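Local coordinates for Lmo0325 protein (Listeria monocytogenes EGD-e, PDB 4RYK) that probably binds DNA through an N-terminal helix-turn-helix domain, as a putative transcriptional regulator of the Rgg type with a helical-repeat C-terminal region, at residues His121-Thr126 against Ser139-Tyr145; Tyr190-Tyr195 against Glu232-Ser237. All blocks are in the same frame, centred on the assembly; numbering follows the deposited sequence.

Contact 1. Residues His121-Thr126 against Ser139-Tyr145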
loop_
_atom_site.group_PDB
_atom_site.type_symbol
_atom_site.label_atom_id
_atom_site.label_comp_id
_atom_site.label_asym_id
_atom_site.label_seq_id
_atom_site.Cartn_x
_atom_site.Cartn_y
_atom_site.Cartn_z
ATOM N N HIS A 121 19.255 14.408 15.952
ATOM C CA HIS A 121 20.202 15.426 16.348
ATOM C C HIS A 121 20.703 16.169 15.152
ATOM O O HIS A 121 20.741 17.390 15.180
ATOM C CB HIS A 121 21.411 14.822 17.029
ATOM C CG HIS A 121 21.239 14.647 18.496
ATOM N ND1 HIS A 121 21.116 13.406 19.088
ATOM C CD2 HIS A 121 21.192 15.557 19.496
ATOM C CE1 HIS A 121 21.002 13.554 20.396
ATOM N NE2 HIS A 121 21.046 14.849 20.666
ATOM N N THR A 122 21.105 15.461 14.095
ATOM C CA THR A 122 21.661 16.158 12.946
ATOM C C THR A 122 20.628 17.064 12.330
ATOM O O THR A 122 20.968 18.154 11.853
ATOM C CB THR A 122 22.225 15.256 11.830
ATOM O OG1 THR A 122 21.187 14.463 11.241
ATOM C CG2 THR A 122 23.282 14.342 12.369
ATOM N N ARG A 123 19.378 16.619 12.325
ATOM C CA ARG A 123 18.310 17.391 11.701
ATOM C C ARG A 123 18.042 18.626 12.544
ATOM O O ARG A 123 17.812 19.709 12.015
ATOM C CB ARG A 123 17.060 16.503 11.528
ATOM C CG ARG A 123 15.881 17.113 10.811
ATOM C CD ARG A 123 16.217 17.717 9.468
ATOM N NE ARG A 123 16.446 16.723 8.454
ATOM C CZ ARG A 123 15.667 16.538 7.387
ATOM N NH1 ARG A 123 14.586 17.288 7.170
ATOM N NH2 ARG A 123 15.988 15.599 6.519
ATOM N N ILE A 124 18.114 18.494 13.853
ATOM C CA ILE A 124 17.949 19.695 14.706
ATOM C C ILE A 124 19.122 20.700 14.549
ATOM O O ILE A 124 18.891 21.893 14.446
ATOM C CB ILE A 124 17.738 19.322 16.182
ATOM C CG1 ILE A 124 16.395 18.592 16.373
ATOM C CG2 ILE A 124 17.833 20.559 17.088
ATOM C CD1 ILE A 124 16.391 17.636 17.551
ATOM N N GLN A 125 20.364 20.232 14.490
ATOM C CA GLN A 125 21.493 21.152 14.233
ATOM C C GLN A 125 21.359 21.816 12.842
ATOM O O GLN A 125 21.530 23.034 12.713
ATOM C CB GLN A 125 22.862 20.470 14.316
ATOM C CG GLN A 125 23.182 19.726 15.604
ATOM C CD GLN A 125 24.365 18.761 15.437
ATOM O OE1 GLN A 125 24.596 18.191 14.360
ATOM N NE2 GLN A 125 25.112 18.568 16.507
ATOM N N THR A 126 21.012 21.056 11.807
ATOM C CA THR A 126 20.841 21.649 10.482
ATOM C C THR A 126 19.757 22.729 10.426
ATOM O O THR A 126 20.003 23.813 9.883
ATOM C CB THR A 126 20.526 20.592 9.433
ATOM O OG1 THR A 126 21.569 19.631 9.493
ATOM C CG2 THR A 126 20.489 21.190 8.041
ATOM N N SER A 139 24.050 21.373 7.663
ATOM C CA SER A 139 25.097 22.248 7.153
ATOM C C SER A 139 26.104 22.626 8.274
ATOM O O SER A 139 27.228 23.054 7.988
ATOM C CB SER A 139 24.456 23.490 6.494
ATOM O OG SER A 139 23.680 23.148 5.335
ATOM N N ASN A 140 25.701 22.418 9.537
ATOM C CA ASN A 140 26.509 22.753 10.741
ATOM C C ASN A 140 26.818 21.522 11.636
ATOM O O ASN A 140 27.021 21.638 12.847
ATOM C CB ASN A 140 25.723 23.793 11.553
ATOM C CG ASN A 140 26.606 24.674 12.431
ATOM O OD1 ASN A 140 27.670 24.262 12.888
ATOM N ND2 ASN A 140 26.148 25.902 12.682
ATOM N N ILE A 141 26.892 20.346 11.015
ATOM C CA ILE A 141 26.677 19.066 11.714
ATOM C C ILE A 141 27.909 18.390 12.320
ATOM O O ILE A 141 28.954 18.281 11.680
ATOM C CB ILE A 141 26.007 18.048 10.768
ATOM C CG1 ILE A 141 24.611 18.549 10.373
ATOM C CG2 ILE A 141 25.934 16.668 11.408
ATOM C CD1 ILE A 141 24.093 17.925 9.093
ATOM N N SER A 142 27.735 17.897 13.543
ATOM C CA SER A 142 28.747 17.115 14.240
ATOM C C SER A 142 29.197 15.875 13.487
ATOM O O SER A 142 28.373 15.102 12.965
ATOM C CB SER A 142 28.233 16.651 15.598
ATOM O OG SER A 142 28.310 17.693 16.547
ATOM N N ASP A 143 30.513 15.679 13.477
ATOM C CA ASP A 143 31.074 14.452 12.959
ATOM C C ASP A 143 30.577 13.269 13.746
ATOM O O ASP A 143 30.425 12.227 13.162
ATOM C CB ASP A 143 32.618 14.456 12.965
ATOM C CG ASP A 143 33.200 15.259 11.810
ATOM O OD1 ASP A 143 32.532 15.318 10.747
ATOM O OD2 ASP A 143 34.312 15.837 11.964
ATOM N N GLU A 144 30.350 13.422 15.054
ATOM C CA GLU A 144 29.950 12.297 15.906
ATOM C C GLU A 144 28.665 11.639 15.413
ATOM O O GLU A 144 28.564 10.434 15.387
ATOM C CB GLU A 144 29.794 12.706 17.374
ATOM C CG GLU A 144 28.582 13.575 17.704
ATOM C CD GLU A 144 28.751 14.361 19.012
ATOM O OE1 GLU A 144 28.753 13.730 20.091
ATOM O OE2 GLU A 144 28.873 15.608 18.986
ATOM N N TYR A 145 27.701 12.431 14.982
ATOM C CA TYR A 145 26.438 11.850 14.562
ATOM C C TYR A 145 26.563 11.245 13.187
ATOM O O TYR A 145 25.961 10.244 12.922
ATOM C CB TYR A 145 25.305 12.874 14.628
ATOM C CG TYR A 145 25.149 13.474 16.001
ATOM C CD1 TYR A 145 24.938 12.660 17.106
ATOM C CD2 TYR A 145 25.239 14.829 16.197
ATOM C CE1 TYR A 145 24.813 13.177 18.363
ATOM C CE2 TYR A 145 25.104 15.371 17.463
ATOM C CZ TYR A 145 24.893 14.527 18.539
ATOM O OH TYR A 145 24.771 15.038 19.809
#

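Contact 2. Residues Tyr190-Tyr195 against Glu232-Ser237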
loop_
_atom_site.group_PDB
_atom_site.type_symbol
_atom_site.label_atom_id
_atom_site.label_comp_id
_atom_site.label_asym_id
_atom_site.label_seq_id
_atom_site.Cartn_x
_atom_site.Cartn_y
_atom_site.Cartn_z
ATOM N N TYR A 190 16.173 -3.779 -2.784
ATOM C CA TYR A 190 15.232 -3.331 -3.779
ATOM C C TYR A 190 14.663 -4.508 -4.605
ATOM O O TYR A 190 13.469 -4.591 -4.842
ATOM C CB TYR A 190 15.891 -2.278 -4.689
ATOM C CG TYR A 190 15.150 -2.127 -6.003
ATOM C CD1 TYR A 190 13.885 -1.586 -6.027
ATOM C CD2 TYR A 190 15.700 -2.574 -7.215
ATOM C CE1 TYR A 190 13.172 -1.492 -7.219
ATOM C CE2 TYR A 190 15.009 -2.459 -8.416
ATOM C CZ TYR A 190 13.745 -1.913 -8.415
ATOM O OH TYR A 190 12.973 -1.816 -9.560
ATOM N N GLU A 191 15.519 -5.432 -5.008
ATOM C CA GLU A 191 15.112 -6.533 -5.849
ATOM C C GLU A 191 14.073 -7.449 -5.167
ATOM O O GLU A 191 13.255 -8.007 -5.824
ATOM C CB GLU A 191 16.367 -7.348 -6.301
ATOM C CG GLU A 191 17.208 -6.642 -7.368
ATOM C CD GLU A 191 16.459 -6.499 -8.709
ATOM O OE1 GLU A 191 15.548 -7.321 -8.969
ATOM O OE2 GLU A 191 16.764 -5.572 -9.511
ATOM N N LYS A 192 14.147 -7.616 -3.859
ATOM C CA LYS A 192 13.115 -8.315 -3.077
ATOM C C LYS A 192 11.878 -7.441 -2.918
ATOM O O LYS A 192 10.740 -7.836 -3.217
ATOM C CB LYS A 192 13.628 -8.590 -1.668
ATOM C CG LYS A 192 14.977 -9.259 -1.561
ATOM C CD LYS A 192 14.926 -10.615 -2.240
ATOM C CE LYS A 192 16.301 -11.267 -2.328
ATOM N NZ LYS A 192 16.733 -11.821 -1.013
ATOM N N TYR A 193 12.120 -6.214 -2.494
ATOM C CA TYR A 193 11.058 -5.371 -2.002
ATOM C C TYR A 193 10.244 -4.661 -3.087
ATOM O O TYR A 193 9.262 -4.010 -2.773
ATOM C CB TYR A 193 11.589 -4.326 -1.019
ATOM C CG TYR A 193 11.957 -4.825 0.345
ATOM C CD1 TYR A 193 10.987 -5.179 1.253
ATOM C CD2 TYR A 193 13.298 -4.911 0.760
ATOM C CE1 TYR A 193 11.305 -5.627 2.527
ATOM C CE2 TYR A 193 13.634 -5.364 2.054
ATOM C CZ TYR A 193 12.635 -5.715 2.922
ATOM O OH TYR A 193 12.889 -6.157 4.202
ATOM N N ARG A 194 10.647 -4.764 -4.349
ATOM C CA ARG A 194 9.953 -4.022 -5.385
ATOM C C ARG A 194 8.561 -4.613 -5.579
ATOM O O ARG A 194 7.724 -3.951 -6.122
ATOM C CB ARG A 194 10.703 -4.029 -6.718
ATOM C CG ARG A 194 11.002 -5.399 -7.294
ATOM C CD ARG A 194 12.018 -5.286 -8.426
ATOM N NE ARG A 194 11.304 -4.920 -9.627
ATOM C CZ ARG A 194 11.327 -5.582 -10.769
ATOM N NH1 ARG A 194 12.091 -6.657 -10.921
ATOM N NH2 ARG A 194 10.596 -5.137 -11.778
ATOM N N TYR A 195 8.339 -5.842 -5.156
ATOM C CA TYR A 195 7.007 -6.424 -5.180
ATOM C C TYR A 195 6.219 -6.199 -3.861
ATOM O O TYR A 195 5.139 -6.746 -3.666
ATOM C CB TYR A 195 7.077 -7.914 -5.581
ATOM C CG TYR A 195 7.816 -8.154 -6.904
ATOM C CD1 TYR A 195 9.198 -8.339 -6.912
ATOM C CD2 TYR A 195 7.144 -8.143 -8.139
ATOM C CE1 TYR A 195 9.902 -8.542 -8.099
ATOM C CE2 TYR A 195 7.836 -8.364 -9.330
ATOM C CZ TYR A 195 9.219 -8.553 -9.293
ATOM O OH TYR A 195 9.969 -8.742 -10.428
ATOM N N GLU A 232 11.789 1.269 -13.559
ATOM C CA GLU A 232 11.478 -0.118 -13.271
ATOM C C GLU A 232 10.632 -0.280 -12.021
ATOM O O GLU A 232 9.612 -1.009 -11.998
ATOM C CB GLU A 232 12.761 -0.900 -13.119
ATOM C CG GLU A 232 12.556 -2.381 -12.912
ATOM C CD GLU A 232 13.874 -3.088 -12.597
ATOM O OE1 GLU A 232 14.353 -3.057 -11.458
ATOM O OE2 GLU A 232 14.434 -3.656 -13.516
ATOM N N ALA A 233 11.047 0.371 -10.965
ATOM C CA ALA A 233 10.339 0.265 -9.685
ATOM C C ALA A 233 8.889 0.736 -9.845
ATOM O O ALA A 233 7.973 0.075 -9.385
ATOM C CB ALA A 233 11.040 1.086 -8.623
ATOM N N SER A 234 8.690 1.859 -10.537
ATOM C CA SER A 234 7.356 2.459 -10.699
ATOM C C SER A 234 6.439 1.652 -11.648
ATOM O O SER A 234 5.224 1.824 -11.634
ATOM C CB SER A 234 7.486 3.910 -11.151
ATOM O OG SER A 234 8.031 3.992 -12.439
ATOM N N GLU A 235 7.033 0.756 -12.433
ATOM C CA GLU A 235 6.311 -0.033 -13.400
ATOM C C GLU A 235 6.238 -1.475 -13.018
ATOM O O GLU A 235 5.695 -2.266 -13.747
ATOM C CB GLU A 235 6.974 0.083 -14.762
ATOM C CG GLU A 235 6.757 1.456 -15.364
ATOM C CD GLU A 235 7.575 1.680 -16.621
ATOM O OE1 GLU A 235 7.918 0.687 -17.264
ATOM O OE2 GLU A 235 7.865 2.834 -16.977
ATOM N N THR A 236 6.701 -1.789 -11.832
ATOM C CA THR A 236 6.805 -3.151 -11.358
ATOM C C THR A 236 5.453 -3.814 -11.283
ATOM O O THR A 236 4.505 -3.259 -10.725
ATOM C CB THR A 236 7.513 -3.222 -9.985
ATOM O OG1 THR A 236 8.922 -3.010 -10.174
ATOM C CG2 THR A 236 7.338 -4.593 -9.389
ATOM N N SER A 237 5.393 -4.979 -11.909
ATOM C CA SER A 237 4.217 -5.834 -11.995
ATOM C C SER A 237 2.930 -5.109 -12.424
ATOM O O SER A 237 1.805 -5.486 -11.998
ATOM C CB SER A 237 4.040 -6.540 -10.655
ATOM O OG SER A 237 3.211 -5.768 -9.831
#

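Contact 1. Residues His121-Thr126 against Ser139-Tyr145
Both rings of the His121-Tyr145 pair lie anti to their own carbonyl carbons, with chi1 -88° in His121, and this brings them face to face. They form an offset stack, centroids 4.6 Å apart and planes only 3° from parallel. The offset puts Tyr145 OH over the centre of the imidazole, while His121 CB sits over the centre of the phenol face, 3.7 Å from the centroid, in a CH-pi contact. The opposite face of the phenol is covered by CG of its neighbour Glu144, and the His121 ring makes a weak bond back to Lys117 O through ND1. Gln125 brings its amide to the edge of the same phenol: NE2 lies in the ring plane, 3.3 Å from Tyr145 CE2. Its chain runs out extended, and both ends of the amide find partners at Ser142. Ser142 N donates to Gln125 OE1 (3.3 Å, N-H...O angle 160°), tilted from the carbonyl plane, and Gln125 NE2 gives a weak bond to Ser142 OG. One turn before Gln125, Thr122 puts CG2 into the interface, 3.4 Å from Tyr145 CB and 3.7 Å from Ile141 CG2; its OG1 is bonded back to Ile119 O in the same helix. Ile141, touched like Thr122 by Phe173, lays CG1 and CD1 beside Thr126 OG1, a hydroxyl occupied by a 2.8 Å bond to Thr122 O. The modelled end of the connection, 139-142, and the start of helix 143-153 are thus tied back onto helix 113-132. The chemistry implies that the two amide bonds, one of them weak, favour this orientation of Gln125 over the flipped one, and that the backbone N-H of Ser142, at the N-cap position, is satisfied by a side chain of the preceding helix.

Contact 2. Residues Tyr190-Tyr195 against Glu232-Ser237
Tyr190 opens the contact with its phenol reaching across to Glu232: the hydroxyl OH donates a short 2.7 Å bond to OE1, which receives it on the anti lone pair. Ring and carboxylate are nearly coplanar, 9° apart, and OE1 sits at the ring edge. CE1 of the same ring packs against Ala233 CB at 3.6 Å, and Phe207 of helix 197-216 meets the ring edge-to-face. Glu191, one residue on, brings its carboxylate to within 4.0 Å of Glu232, OE2 to OE1, a like-charge approach probably eased by Arg194 close by. Arg194 starts with CG wedged between the backbone N and the carbonyl carbon (chi1 57°) and bends at chi3, which lays the guanidinium edge against Thr236. NE and NH2 both donate to Thr236 OG1, each at 3.1 Å, with the oxygen close to the guanidinium plane. That hydroxyl in turn donates to Glu232 O, so OG1 accepts two bonds and gives one, linking the arginine to the backbone of helix 220-235. Glu232 OE1 lies over one guanidinium face, the planes stacked at 22°; the opposite charges should attract, though no N-H points at the oxygen. Tyr195 covers the other face with CZ, off toward the rim, and takes Thr236 CG2 over its own ring, 4.1 Å from the centroid. The last turns of helices 176-193 and 220-235 pack directly here, with helix 197-216, which lies between them in sequence, against both, consistent with the stacked helical hairpins of the TPR-like Rgg C-terminal domain.

Overall arrangement
Both contacts belong to the Rgg-type C-terminal region, in series along the chain: contact 1 closes before contact 2 opens. They lie on opposite sides of the chain's centre, their own centres 33 Å apart and their nearest atoms about 21 Å apart, so neither touches the other. Contact 1 is at the surface and meets no second protein chain of the assembly. Contact 2, nearer the middle, adjoins the second subunit: Lys192 makes a cation-pi contact with Phe74 of that subunit, and Tyr193 packs on its Ile70. A tartaric acid, probably from the crystallisation liquor, lies about 4 Å from the Tyr195 side chain. Thr30-Ser34, in the helix-turn-helix region, line the pocket of a bound glycan, and neither contact includes them.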